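Local coordinates for spore coat polysaccharide biosynthesis protein spsE (Bacillus subtilis, PDB 1VLI) that probably acts as an N-acylneuraminate-9-phosphate synthase-like enzyme in making the spore coat polysaccharide, at residues A[21-26]-A[218-223]; A[28-33]-A[116-121]; A[175-180]-A[188-193]; A[209-214]-A[299-304]; A[236-241]-A[281-286]. One frame throughout, in Å; residues are numbered along the deposited sequence.

Interaction 1. Residues A[21-26]-A[218-223]; sequences KTVGKD and EAVIGF
Val220 meets Val23 and Gly24 through purely apolar and van der Waals contacts, with its two methyls spread over the backbone of strand 21-24. CG1, anti to the backbone N (chi1 -174°), lies 3.8 Å from Gly24 CA. CG2, beside its own backbone N, comes within 4.0 Å of Val23 O. Side chain meets side chain at one place, where Val23 CG1 and Val220 CG1 are 4.3 Å apart. The backbone of Gly24 makes this close approach possible: with phi at 115°, a beta carbon there would be pressed against the carbonyl O of Val23 and would stand a tight 3.2 Å from Val220 CG2. With both Val220 methyls gone, as in an alanine here, a gap would probably open over Gly24 CA, and Val23 CG1 would lose the methyl it meets on strand 220-225. Each strand is held by backbone bonds in its own sheet. Val23 is hydrogen-bonded to Phe16 in the two-stranded hairpin, and Val220 is bonded to Ile188 and Ile190 in the parallel sheet. Leu244 touches both valines, and Phe16 also packs on Val220. The contact therefore lies where the N-terminal beta hairpin, strands 15-18 and 21-24, packs against the beginning of strand 220-225. It covers the end of the sheet where the strands start, a hairpin plug at the N-terminal mouth of a TIM barrel.

Interaction 2. Residues A[28-33]-A[116-121]; sequences PVFIIA and IFLSTV
The Phe30 ring takes Ile116 and Leu118 at its edge, and neither residue lies over a face. Ile116 CD1 sits in the ring plane, 3.8 Å from Phe30 CE1 and 3.9 Å from Phe30 CZ. Leu118 CD1 reaches the other flank near the same plane, 4.4 Å from Phe30 CE2. The far end of the ring is thus straddled by two methyls from alternate residues of one strand. Phe30 is extended, with CG anti to its backbone N (chi1 -171°), which carries the ring away from its own strand toward 116-118. Ile116 approaches with its outermost methyl, and the two side chains cross at about a right angle. Leu118 CD1 also lies 4.5 Å from Ile32 CG2, so this one methyl fills the corner between Phe30 and Ile32, two residues further along the strand. All these contacts are apolar, and side chains alone span the gap: the axes of strands 30-33 and 116-118 stay 8.8 Å apart and diverge by 59°. The reason is that the strands are not sheet neighbours. Strand 60-63 runs between them, and its Ala60, with a short side chain, touches both Phe30 and Leu118. The side chains meet within the curve of the parallel barrel sheet, while Ile31 faces helix 266-285 and Phe117 faces helix 103-112 in the outer layer.

Interaction 3. Residues A[175-180]-A[188-193]; sequences EAWRTI and IAIMHC
Ile188 packs against Trp177 and Ile180 inside a beta-alpha-beta unit of the TIM barrel, in which strand 161-164 leads through helix 170-181 to strand 188-193. Helix and returning strand run nearly antiparallel, at 166°, with their axes 10.2 Å apart, the spacing of one layer of side chains. Ile188 gives up the most surface. With CG1 anti to the carbonyl carbon (chi1 -59°) and chi2 near 180°, its chain reaches up to the helix and puts CD1 between two residues one turn apart. On one side CD1 lies 3.7 Å from Ile180 CG2, and on the other it is 3.8 Å from Trp177 CD1. The indole and the isoleucine cross at about a right angle, the five-membered ring end of the indole doing the touching. A glycine in place of Ile188 would probably open a gap under the helix and leave Trp177 and Ile180 without their shared partner. Phe163 of the preceding strand touches Ile188 from beside it in the sheet, and Ala155 of helix 148-155 touches Ile180. Two residues on, Ile190 extends the same apolar face, its CD1 lying 4.4 Å from Trp177 CD1.

Interaction 4. Residues A[209-214]-A[299-304]; sequences IPMLAA and SYKTTT
A van der Waals contact joins a flank of helix 208-215 to the irregular loop that follows helix 293-296, and selenomethionine Met211 reaches across chiefly with its terminal methyl. CG is anti to the backbone N and lies 3.8 Å from Ser299 O. The chain then bends at chi2 (-85°) and again at chi3 (-71°), which turns the methyl back against the loop. As modelled, Met211 CE is 3.3 Å from Ser299 O and 3.2 Å from Lys301 CB; the second is closer than carbons normally pack, so the exact placing of this methyl, and with it both distances, is doubtful. The Met211 and Lys301 side chains cross at about a right angle. Beyond CB the lysine bends at chi2 (51°) and carries its ammonium group away from Met211. There NZ is hydrogen-bonded to Thr165 OG1 and weakly to His192 ND1. Ile170 of the adjacent helix 170-181 also touches Met211. The segment after helix 293-296 thus runs past helix 208-215, and the Lys301 side chain, about 14 Å from the bound zinc ion, is sent to the C-terminal ends of strands 161-164 and 188-193 of the TIM barrel.

Interaction 5. Residues A[236-241]-A[281-286]; sequences AAVRLG and AELKQG
Leu283 sets its CG anti to the carbonyl carbon (chi1 -81°), which carries CD1 across to the last turn of the neighbouring helix at Val238 and Arg239. Arg239 has a chi1 of 92°, off the staggered positions, and its chain bends at chi3 (97°), so CB stays in the contact while the guanidinium leads away. The setting is the outer helical layer of the TIM barrel, where the C-terminal end of helix 232-239 rests against that of helix 266-285. Leu283 CD1 lies 4.1 Å from both Arg239 CA and Arg239 CB. It rests on both the backbone of the last turn and the base of the Arg239 side chain. Val238 contributes CG1, 4.4 Å from Leu283 CD1; Val238 also touches Ile276 and Thr279, further back on helix 266-285. The guanidinium folds over its own helix, with Ala236 CA 3.6 Å above one face and offset toward the rim. Glu282 is the nearby opposite charge, but Arg239 NE and Glu282 OE1 are 6.0 Å apart, so any attraction is probably weak. Glu282 has in Lys289 a long and weak ion-pair partner. Both helices end in a Schellman motif on a glycine of positive phi, Gly241 in one and Gly286 in the other. In the first, Gly241 N binds Val238 O at 2.9 Å. In the second, Glu282 O takes two donors from the same face of its plane, Gln285 N at 3.1 Å and Gly286 N at 3.2 Å.

Overall arrangement
The five contacts trace one TIM barrel from its mouth to its outer layer. Interactions 1, 2 and 3 all reach the eight-stranded parallel sheet: 1 and 2 have centres 12 Å apart and touch through Val23 and Phe30, and 1 and 3 meet where strands 220-225 and 188-193 pair. Interactions 4 and 5, with centres 19 Å apart, lie among the surface helices and touch through Ile209 and Leu240. Along the chain, interaction 1 spans both 2 and 3, its segments alternate with those of 4, and 5 falls within the span of 4. Segments from both ends of the barrel sequence, the N-terminal hairpin and the loop at 299-304, thus pack on the barrel, whose His226 and His248 bind zinc.

Interaction 1. Residues A[21-26]-A[218-223]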
# COMPACT_ATOMS: atom_id res chain seq x y z
N LYS A 21 11.07 12.25 11.89
CA LYS A 21 9.71 12.64 12.29
C LYS A 21 8.93 11.55 13.00
O LYS A 21 8.89 10.42 12.55
CB LYS A 21 8.91 13.05 11.06
CG LYS A 21 8.64 14.50 11.03
CD LYS A 21 8.45 15.02 9.64
CE LYS A 21 8.71 16.52 9.62
NZ LYS A 21 7.87 17.22 8.63
N THR A 22 8.28 11.91 14.09
CA THR A 22 7.48 10.94 14.85
C THR A 22 6.11 10.71 14.25
O THR A 22 5.45 11.63 13.71
CB THR A 22 7.36 11.38 16.28
OG1 THR A 22 8.64 11.85 16.70
CG2 THR A 22 7.09 10.17 17.21
N VAL A 23 5.67 9.46 14.38
CA VAL A 23 4.39 9.00 13.87
C VAL A 23 3.74 8.24 15.01
O VAL A 23 4.35 7.33 15.57
CB VAL A 23 4.65 8.10 12.64
CG1 VAL A 23 3.37 7.66 11.97
CG2 VAL A 23 5.55 8.85 11.62
N GLY A 24 2.51 8.60 15.37
CA GLY A 24 1.81 7.90 16.45
C GLY A 24 1.54 8.73 17.68
O GLY A 24 1.46 9.96 17.57
N LYS A 25 1.42 8.08 18.84
CA LYS A 25 0.99 8.75 20.10
C LYS A 25 1.68 10.10 20.33
O LYS A 25 2.91 10.15 20.42
CB LYS A 25 1.24 7.85 21.32
CG LYS A 25 0.66 8.39 22.65
N ASP A 26 0.88 11.16 20.40
CA ASP A 26 1.33 12.55 20.72
C ASP A 26 2.08 13.27 19.61
O ASP A 26 2.33 14.48 19.71
CB ASP A 26 2.16 12.62 22.02
CG ASP A 26 1.42 12.06 23.23
OD1 ASP A 26 0.17 11.93 23.20
OD2 ASP A 26 2.02 11.70 24.27
N GLU A 218 -0.61 -1.71 19.56
CA GLU A 218 0.79 -1.36 19.29
C GLU A 218 1.06 -0.91 17.85
O GLU A 218 2.20 -0.59 17.49
CB GLU A 218 1.73 -2.53 19.64
CG GLU A 218 2.08 -2.63 21.12
CD GLU A 218 2.76 -3.95 21.44
OE1 GLU A 218 4.00 -4.05 21.25
OE2 GLU A 218 2.04 -4.90 21.85
N ALA A 219 0.03 -0.93 17.00
CA ALA A 219 0.14 -0.42 15.65
C ALA A 219 -0.30 1.03 15.69
O ALA A 219 -1.03 1.43 16.63
CB ALA A 219 -0.72 -1.21 14.72
N VAL A 220 0.20 1.83 14.73
CA VAL A 220 -0.31 3.18 14.49
C VAL A 220 -1.28 3.07 13.33
O VAL A 220 -0.95 2.47 12.32
CB VAL A 220 0.82 4.18 14.06
CG1 VAL A 220 0.24 5.57 13.96
CG2 VAL A 220 1.99 4.14 15.03
N ILE A 221 -2.45 3.69 13.45
CA ILE A 221 -3.52 3.53 12.44
C ILE A 221 -3.71 4.81 11.62
O ILE A 221 -3.82 5.90 12.18
CB ILE A 221 -4.89 3.15 13.14
CG1 ILE A 221 -4.75 1.91 14.02
CG2 ILE A 221 -5.99 2.85 12.11
CD1 ILE A 221 -4.72 0.65 13.28
N GLY A 222 -3.74 4.67 10.29
CA GLY A 222 -4.11 5.79 9.41
C GLY A 222 -5.31 5.58 8.51
O GLY A 222 -6.16 4.64 8.71
N PHE A 223 -5.42 6.46 7.53
CA PHE A 223 -6.49 6.45 6.53
C PHE A 223 -5.96 6.92 5.17
O PHE A 223 -5.51 8.06 5.06
CB PHE A 223 -7.58 7.40 7.00
CG PHE A 223 -8.76 7.52 6.07
CD1 PHE A 223 -9.48 6.39 5.68
CD2 PHE A 223 -9.22 8.78 5.67
CE1 PHE A 223 -10.61 6.48 4.84
CE2 PHE A 223 -10.35 8.90 4.83
CZ PHE A 223 -11.05 7.75 4.42

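Interaction 2. Residues A[28-33]-A[116-121]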
# COMPACT_ATOMS: atom_id res chain seq x y z
N PRO A 28 2.37 14.76 15.68
CA PRO A 28 1.48 15.34 14.66
C PRO A 28 1.05 14.27 13.63
O PRO A 28 1.81 13.33 13.39
CB PRO A 28 2.38 16.37 13.95
CG PRO A 28 3.48 16.64 14.90
CD PRO A 28 3.71 15.39 15.67
N VAL A 29 -0.14 14.41 13.04
CA VAL A 29 -0.56 13.52 11.97
C VAL A 29 0.47 13.56 10.84
O VAL A 29 0.95 14.63 10.48
CB VAL A 29 -1.99 13.86 11.46
CG1 VAL A 29 -2.41 12.93 10.28
CG2 VAL A 29 -3.01 13.69 12.61
N PHE A 30 0.84 12.39 10.32
CA PHE A 30 1.83 12.28 9.24
C PHE A 30 1.09 12.27 7.91
O PHE A 30 0.28 11.33 7.63
CB PHE A 30 2.67 11.01 9.42
CG PHE A 30 3.85 10.93 8.50
CD1 PHE A 30 5.06 11.54 8.80
CD2 PHE A 30 3.75 10.21 7.31
CE1 PHE A 30 6.17 11.46 7.90
CE2 PHE A 30 4.81 10.09 6.44
CZ PHE A 30 6.04 10.75 6.73
N ILE A 31 1.34 13.31 7.10
CA ILE A 31 0.59 13.53 5.85
C ILE A 31 1.37 13.15 4.62
O ILE A 31 2.47 13.69 4.35
CB ILE A 31 0.07 14.99 5.72
CG1 ILE A 31 -0.69 15.40 6.96
CG2 ILE A 31 -0.81 15.14 4.47
CD1 ILE A 31 -1.01 16.86 7.06
N ILE A 32 0.79 12.23 3.85
CA ILE A 32 1.41 11.70 2.63
C ILE A 32 0.66 12.23 1.41
O ILE A 32 -0.51 11.90 1.20
CB ILE A 32 1.35 10.21 2.66
CG1 ILE A 32 1.96 9.66 3.95
CG2 ILE A 32 2.04 9.57 1.47
CD1 ILE A 32 1.58 8.15 4.20
N ALA A 33 1.34 13.08 0.63
CA ALA A 33 0.76 13.48 -0.65
C ALA A 33 1.13 12.45 -1.71
O ALA A 33 2.31 12.18 -1.94
CB ALA A 33 1.22 14.84 -1.03
N ILE A 116 9.59 13.98 2.59
CA ILE A 116 10.08 12.62 2.66
C ILE A 116 9.52 11.87 1.48
O ILE A 116 8.28 11.69 1.36
CB ILE A 116 9.64 11.96 3.99
CG1 ILE A 116 10.25 12.69 5.21
CG2 ILE A 116 9.98 10.45 3.98
CD1 ILE A 116 9.57 12.31 6.54
N PHE A 117 10.42 11.40 0.62
CA PHE A 117 10.09 10.58 -0.51
C PHE A 117 9.71 9.19 -0.04
O PHE A 117 10.43 8.57 0.76
CB PHE A 117 11.28 10.48 -1.45
CG PHE A 117 11.05 9.57 -2.64
CD1 PHE A 117 10.52 10.07 -3.83
CD2 PHE A 117 11.36 8.21 -2.57
CE1 PHE A 117 10.29 9.22 -4.93
CE2 PHE A 117 11.13 7.36 -3.66
CZ PHE A 117 10.60 7.87 -4.84
N LEU A 118 8.58 8.71 -0.56
CA LEU A 118 8.11 7.35 -0.31
C LEU A 118 7.64 6.68 -1.58
O LEU A 118 7.11 7.32 -2.49
CB LEU A 118 6.96 7.35 0.69
CG LEU A 118 7.25 7.81 2.12
CD1 LEU A 118 5.93 7.86 2.80
CD2 LEU A 118 8.17 6.85 2.83
N SER A 119 7.82 5.36 -1.64
CA SER A 119 7.22 4.58 -2.71
C SER A 119 6.67 3.24 -2.18
O SER A 119 6.79 2.92 -0.99
CB SER A 119 8.25 4.34 -3.80
OG SER A 119 7.61 4.11 -5.03
N THR A 120 6.14 2.44 -3.10
CA THR A 120 5.50 1.16 -2.80
C THR A 120 6.27 0.00 -3.42
O THR A 120 6.71 0.09 -4.58
CB THR A 120 4.09 1.17 -3.42
OG1 THR A 120 3.42 2.34 -2.95
CG2 THR A 120 3.24 0.04 -2.91
N VAL A 121 6.42 -1.08 -2.65
CA VAL A 121 7.00 -2.31 -3.19
C VAL A 121 5.97 -3.44 -3.30
O VAL A 121 5.01 -3.50 -2.52
CB VAL A 121 8.25 -2.76 -2.41
CG1 VAL A 121 9.27 -1.66 -2.45
CG2 VAL A 121 7.94 -3.10 -1.00

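Interaction 3. Residues A[175-180]-A[188-193]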
# COMPACT_ATOMS: atom_id res chain seq x y z
N GLU A 175 -2.94 -11.24 10.39
CA GLU A 175 -1.96 -12.16 9.88
C GLU A 175 -0.79 -11.39 9.29
O GLU A 175 0.37 -11.80 9.41
CB GLU A 175 -2.57 -13.10 8.83
CG GLU A 175 -1.64 -14.22 8.39
CD GLU A 175 -2.35 -15.31 7.60
OE1 GLU A 175 -3.46 -15.04 7.11
OE2 GLU A 175 -1.79 -16.43 7.46
N ALA A 176 -1.10 -10.28 8.63
CA ALA A 176 -0.09 -9.39 8.06
C ALA A 176 0.73 -8.77 9.19
O ALA A 176 1.98 -8.68 9.10
CB ALA A 176 -0.74 -8.32 7.23
N TRP A 177 0.03 -8.37 10.25
CA TRP A 177 0.64 -7.77 11.42
C TRP A 177 1.61 -8.72 12.13
O TRP A 177 2.81 -8.38 12.31
CB TRP A 177 -0.44 -7.28 12.38
CG TRP A 177 0.09 -6.64 13.65
CD1 TRP A 177 0.54 -5.34 13.82
CD2 TRP A 177 0.20 -7.26 14.93
NE1 TRP A 177 0.93 -5.13 15.12
CE2 TRP A 177 0.73 -6.29 15.82
CE3 TRP A 177 -0.10 -8.54 15.41
CZ2 TRP A 177 0.97 -6.57 17.16
CZ3 TRP A 177 0.15 -8.83 16.73
CH2 TRP A 177 0.67 -7.85 17.61
N ARG A 178 1.10 -9.90 12.49
CA ARG A 178 1.88 -10.96 13.11
C ARG A 178 3.12 -11.35 12.34
O ARG A 178 4.13 -11.68 12.93
CB ARG A 178 1.05 -12.24 13.26
CG ARG A 178 0.24 -12.25 14.53
CD ARG A 178 -0.29 -13.63 14.90
NE ARG A 178 0.64 -14.36 15.76
CZ ARG A 178 0.35 -15.47 16.42
NH1 ARG A 178 -0.87 -16.01 16.33
NH2 ARG A 178 1.27 -16.05 17.18
N THR A 179 3.00 -11.37 11.01
CA THR A 179 4.08 -11.78 10.13
C THR A 179 5.26 -10.80 10.19
O THR A 179 6.42 -11.20 10.11
CB THR A 179 3.53 -11.86 8.68
OG1 THR A 179 2.51 -12.87 8.60
CG2 THR A 179 4.57 -12.35 7.74
N ILE A 180 4.95 -9.51 10.30
CA ILE A 180 5.99 -8.48 10.39
C ILE A 180 6.59 -8.50 11.78
O ILE A 180 7.81 -8.40 11.95
CB ILE A 180 5.41 -7.08 10.06
CG1 ILE A 180 4.87 -7.08 8.63
CG2 ILE A 180 6.47 -5.96 10.29
CD1 ILE A 180 3.87 -5.96 8.39
N ILE A 188 5.10 -0.52 12.75
CA ILE A 188 4.03 -0.87 11.80
C ILE A 188 2.93 0.17 11.84
O ILE A 188 2.58 0.64 12.91
CB ILE A 188 3.46 -2.24 12.16
CG1 ILE A 188 4.56 -3.29 12.12
CG2 ILE A 188 2.30 -2.63 11.26
CD1 ILE A 188 4.15 -4.60 12.78
N ALA A 189 2.43 0.56 10.66
CA ALA A 189 1.26 1.45 10.53
C ALA A 189 0.28 0.75 9.60
O ALA A 189 0.70 0.16 8.59
CB ALA A 189 1.63 2.82 9.97
N ILE A 190 -1.00 0.81 9.94
CA ILE A 190 -2.05 0.07 9.22
C ILE A 190 -3.01 1.11 8.67
O ILE A 190 -3.56 1.87 9.44
CB ILE A 190 -2.80 -0.87 10.20
CG1 ILE A 190 -1.81 -1.82 10.90
CG2 ILE A 190 -3.92 -1.65 9.49
CD1 ILE A 190 -2.45 -2.86 11.80
N MSE A 191 -3.18 1.18 7.34
CA MSE A 191 -4.09 2.17 6.76
C MSE A 191 -5.45 1.53 6.50
O MSE A 191 -5.53 0.49 5.89
CB MSE A 191 -3.55 2.73 5.46
CG MSE A 191 -2.06 3.23 5.50
SE MSE A 191 -1.87 4.78 6.61
CE MSE A 191 -2.49 6.14 5.35
N HIS A 192 -6.51 2.18 6.94
CA HIS A 192 -7.85 1.86 6.46
C HIS A 192 -8.02 2.53 5.12
O HIS A 192 -7.44 3.58 4.89
CB HIS A 192 -8.90 2.38 7.45
CG HIS A 192 -10.30 2.28 6.93
ND1 HIS A 192 -10.84 1.11 6.43
CD2 HIS A 192 -11.29 3.21 6.84
CE1 HIS A 192 -12.09 1.32 6.08
NE2 HIS A 192 -12.39 2.58 6.32
N CYS A 193 -8.85 1.96 4.26
CA CYS A 193 -8.83 2.34 2.88
C CYS A 193 -9.99 1.72 2.13
O CYS A 193 -10.38 0.60 2.42
CB CYS A 193 -7.52 1.78 2.31
SG CYS A 193 -7.29 2.21 0.61

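Interaction 4. Residues A[209-214]-A[299-304]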
# COMPACT_ATOMS: atom_id res chain seq x y z
N ILE A 209 -11.56 2.92 11.95
CA ILE A 209 -10.32 3.45 12.51
C ILE A 209 -10.15 3.19 14.02
O ILE A 209 -9.17 2.52 14.38
CB ILE A 209 -10.13 4.94 12.12
CG1 ILE A 209 -9.86 5.05 10.61
CG2 ILE A 209 -9.00 5.57 12.96
CD1 ILE A 209 -9.82 6.51 10.09
N PRO A 210 -11.04 3.69 14.90
CA PRO A 210 -11.02 3.27 16.32
C PRO A 210 -11.08 1.78 16.60
O PRO A 210 -10.41 1.32 17.52
CB PRO A 210 -12.20 4.03 16.98
CG PRO A 210 -12.99 4.60 15.88
CD PRO A 210 -12.04 4.75 14.67
N MSE A 211 -11.84 1.01 15.82
CA MSE A 211 -11.88 -0.43 15.99
C MSE A 211 -10.48 -1.01 15.80
O MSE A 211 -9.98 -1.74 16.67
CB MSE A 211 -12.83 -1.04 14.97
CG MSE A 211 -13.09 -2.51 15.15
SE MSE A 211 -11.77 -3.63 14.32
CE MSE A 211 -12.23 -3.35 12.36
N LEU A 212 -9.82 -0.71 14.68
CA LEU A 212 -8.44 -1.19 14.47
C LEU A 212 -7.48 -0.73 15.56
O LEU A 212 -6.61 -1.47 15.97
CB LEU A 212 -7.88 -0.81 13.10
CG LEU A 212 -8.58 -1.45 11.91
CD1 LEU A 212 -7.97 -0.90 10.65
CD2 LEU A 212 -8.57 -3.03 11.95
N ALA A 213 -7.65 0.47 16.05
CA ALA A 213 -6.70 1.01 17.03
C ALA A 213 -6.78 0.25 18.36
O ALA A 213 -5.76 -0.03 19.00
CB ALA A 213 -6.97 2.50 17.25
N ALA A 214 -8.00 -0.06 18.78
CA ALA A 214 -8.17 -0.88 19.96
C ALA A 214 -7.71 -2.29 19.67
O ALA A 214 -7.02 -2.89 20.48
CB ALA A 214 -9.63 -0.84 20.45
N SER A 299 -18.38 -0.49 11.76
CA SER A 299 -17.08 -0.90 12.33
C SER A 299 -16.64 -2.32 11.96
O SER A 299 -15.51 -2.71 12.26
CB SER A 299 -17.05 -0.73 13.87
OG SER A 299 -18.10 -1.45 14.52
N TYR A 300 -17.52 -3.11 11.34
CA TYR A 300 -17.12 -4.44 10.88
C TYR A 300 -16.19 -4.27 9.70
O TYR A 300 -16.63 -3.82 8.62
CB TYR A 300 -18.33 -5.33 10.52
CG TYR A 300 -17.93 -6.72 10.05
CD1 TYR A 300 -17.22 -7.60 10.89
CD2 TYR A 300 -18.24 -7.15 8.77
CE1 TYR A 300 -16.83 -8.88 10.46
CE2 TYR A 300 -17.85 -8.43 8.32
CZ TYR A 300 -17.14 -9.29 9.17
OH TYR A 300 -16.78 -10.55 8.70
N LYS A 301 -14.90 -4.59 9.91
CA LYS A 301 -13.86 -4.47 8.88
C LYS A 301 -14.14 -5.51 7.84
O LYS A 301 -14.13 -6.71 8.14
CB LYS A 301 -12.46 -4.70 9.45
CG LYS A 301 -11.33 -4.62 8.43
CD LYS A 301 -11.42 -3.35 7.62
CE LYS A 301 -10.23 -3.22 6.70
NZ LYS A 301 -10.25 -1.90 5.98
N THR A 302 -14.43 -5.05 6.62
CA THR A 302 -14.84 -5.92 5.52
C THR A 302 -14.77 -5.20 4.15
O THR A 302 -14.60 -3.99 4.10
CB THR A 302 -16.25 -6.52 5.80
OG1 THR A 302 -16.56 -7.50 4.80
CG2 THR A 302 -17.37 -5.47 5.66
N THR A 303 -14.91 -5.94 3.05
CA THR A 303 -15.03 -5.33 1.71
C THR A 303 -16.38 -4.60 1.51
O THR A 303 -17.41 -5.02 2.07
CB THR A 303 -14.77 -6.42 0.63
OG1 THR A 303 -14.56 -5.80 -0.65
CG2 THR A 303 -15.99 -7.32 0.45
N THR A 304 -16.39 -3.52 0.73
CA THR A 304 -17.62 -2.73 0.52
C THR A 304 -18.50 -3.27 -0.64
O THR A 304 -18.07 -4.15 -1.40
CB THR A 304 -17.34 -1.20 0.35
OG1 THR A 304 -16.40 -0.98 -0.71
CG2 THR A 304 -16.67 -0.59 1.60

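Interaction 5. Residues A[236-241]-A[281-286]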
# COMPACT_ATOMS: atom_id res chain seq x y z
N ALA A 236 -12.50 14.27 9.59
CA ALA A 236 -13.33 13.37 10.40
C ALA A 236 -12.46 12.21 10.87
O ALA A 236 -12.47 11.85 12.03
CB ALA A 236 -14.52 12.90 9.62
N ALA A 237 -11.65 11.66 9.97
CA ALA A 237 -10.70 10.58 10.30
C ALA A 237 -9.75 10.98 11.43
O ALA A 237 -9.56 10.21 12.39
CB ALA A 237 -9.92 10.17 9.07
N VAL A 238 -9.15 12.18 11.30
CA VAL A 238 -8.21 12.70 12.28
C VAL A 238 -8.89 12.81 13.63
O VAL A 238 -8.34 12.41 14.66
CB VAL A 238 -7.63 14.08 11.84
CG1 VAL A 238 -7.00 14.86 13.01
CG2 VAL A 238 -6.63 13.88 10.73
N ARG A 239 -10.12 13.32 13.65
CA ARG A 239 -10.79 13.45 14.93
C ARG A 239 -11.39 12.13 15.46
O ARG A 239 -11.91 12.11 16.56
CB ARG A 239 -11.69 14.70 15.03
CG ARG A 239 -13.14 14.60 14.66
CD ARG A 239 -13.83 15.99 14.58
NE ARG A 239 -13.85 16.43 13.19
CZ ARG A 239 -14.85 16.22 12.33
NH1 ARG A 239 -15.99 15.60 12.72
NH2 ARG A 239 -14.71 16.63 11.06
N LEU A 240 -11.25 11.06 14.69
CA LEU A 240 -11.48 9.69 15.14
C LEU A 240 -10.18 8.98 15.47
O LEU A 240 -10.21 7.80 15.71
CB LEU A 240 -12.22 8.87 14.08
CG LEU A 240 -13.73 9.09 14.12
CD1 LEU A 240 -14.42 8.53 12.91
CD2 LEU A 240 -14.31 8.49 15.36
N GLY A 241 -9.05 9.68 15.45
CA GLY A 241 -7.79 9.15 15.95
C GLY A 241 -6.75 8.75 14.92
O GLY A 241 -5.69 8.24 15.29
N ALA A 281 -5.25 20.90 16.58
CA ALA A 281 -5.13 21.94 17.59
C ALA A 281 -6.46 22.18 18.34
O ALA A 281 -6.47 22.61 19.56
CB ALA A 281 -4.60 23.26 16.96
N GLU A 282 -7.57 21.93 17.59
CA GLU A 282 -8.91 21.99 18.20
C GLU A 282 -9.05 20.88 19.21
O GLU A 282 -9.63 21.08 20.28
CB GLU A 282 -9.99 21.86 17.13
CG GLU A 282 -10.34 23.33 16.49
CD GLU A 282 -11.38 23.12 15.36
OE1 GLU A 282 -11.68 21.73 14.84
OE2 GLU A 282 -11.91 24.38 14.98
N LEU A 283 -8.51 19.72 18.87
CA LEU A 283 -8.53 18.57 19.78
C LEU A 283 -7.71 18.85 21.03
O LEU A 283 -8.14 18.56 22.15
CB LEU A 283 -8.02 17.33 19.07
CG LEU A 283 -9.02 16.60 18.16
CD1 LEU A 283 -8.30 15.85 17.07
CD2 LEU A 283 -9.93 15.63 18.96
N LYS A 284 -6.54 19.47 20.83
CA LYS A 284 -5.66 19.84 21.92
C LYS A 284 -6.37 20.78 22.90
O LYS A 284 -5.97 20.87 24.08
CB LYS A 284 -4.37 20.49 21.38
CG LYS A 284 -3.40 19.52 20.63
N GLN A 285 -7.40 21.49 22.41
CA GLN A 285 -8.15 22.47 23.24
C GLN A 285 -9.31 21.79 24.00
O GLN A 285 -9.72 22.25 25.06
CB GLN A 285 -8.68 23.63 22.38
CG GLN A 285 -7.60 24.65 21.94
CD GLN A 285 -7.98 25.36 20.61
OE1 GLN A 285 -9.25 25.53 20.26
NE2 GLN A 285 -6.87 25.76 19.87
N GLY A 286 -9.82 20.66 23.44
CA GLY A 286 -10.87 19.84 24.08
C GLY A 286 -12.12 19.91 23.23
O GLY A 286 -13.18 19.45 23.67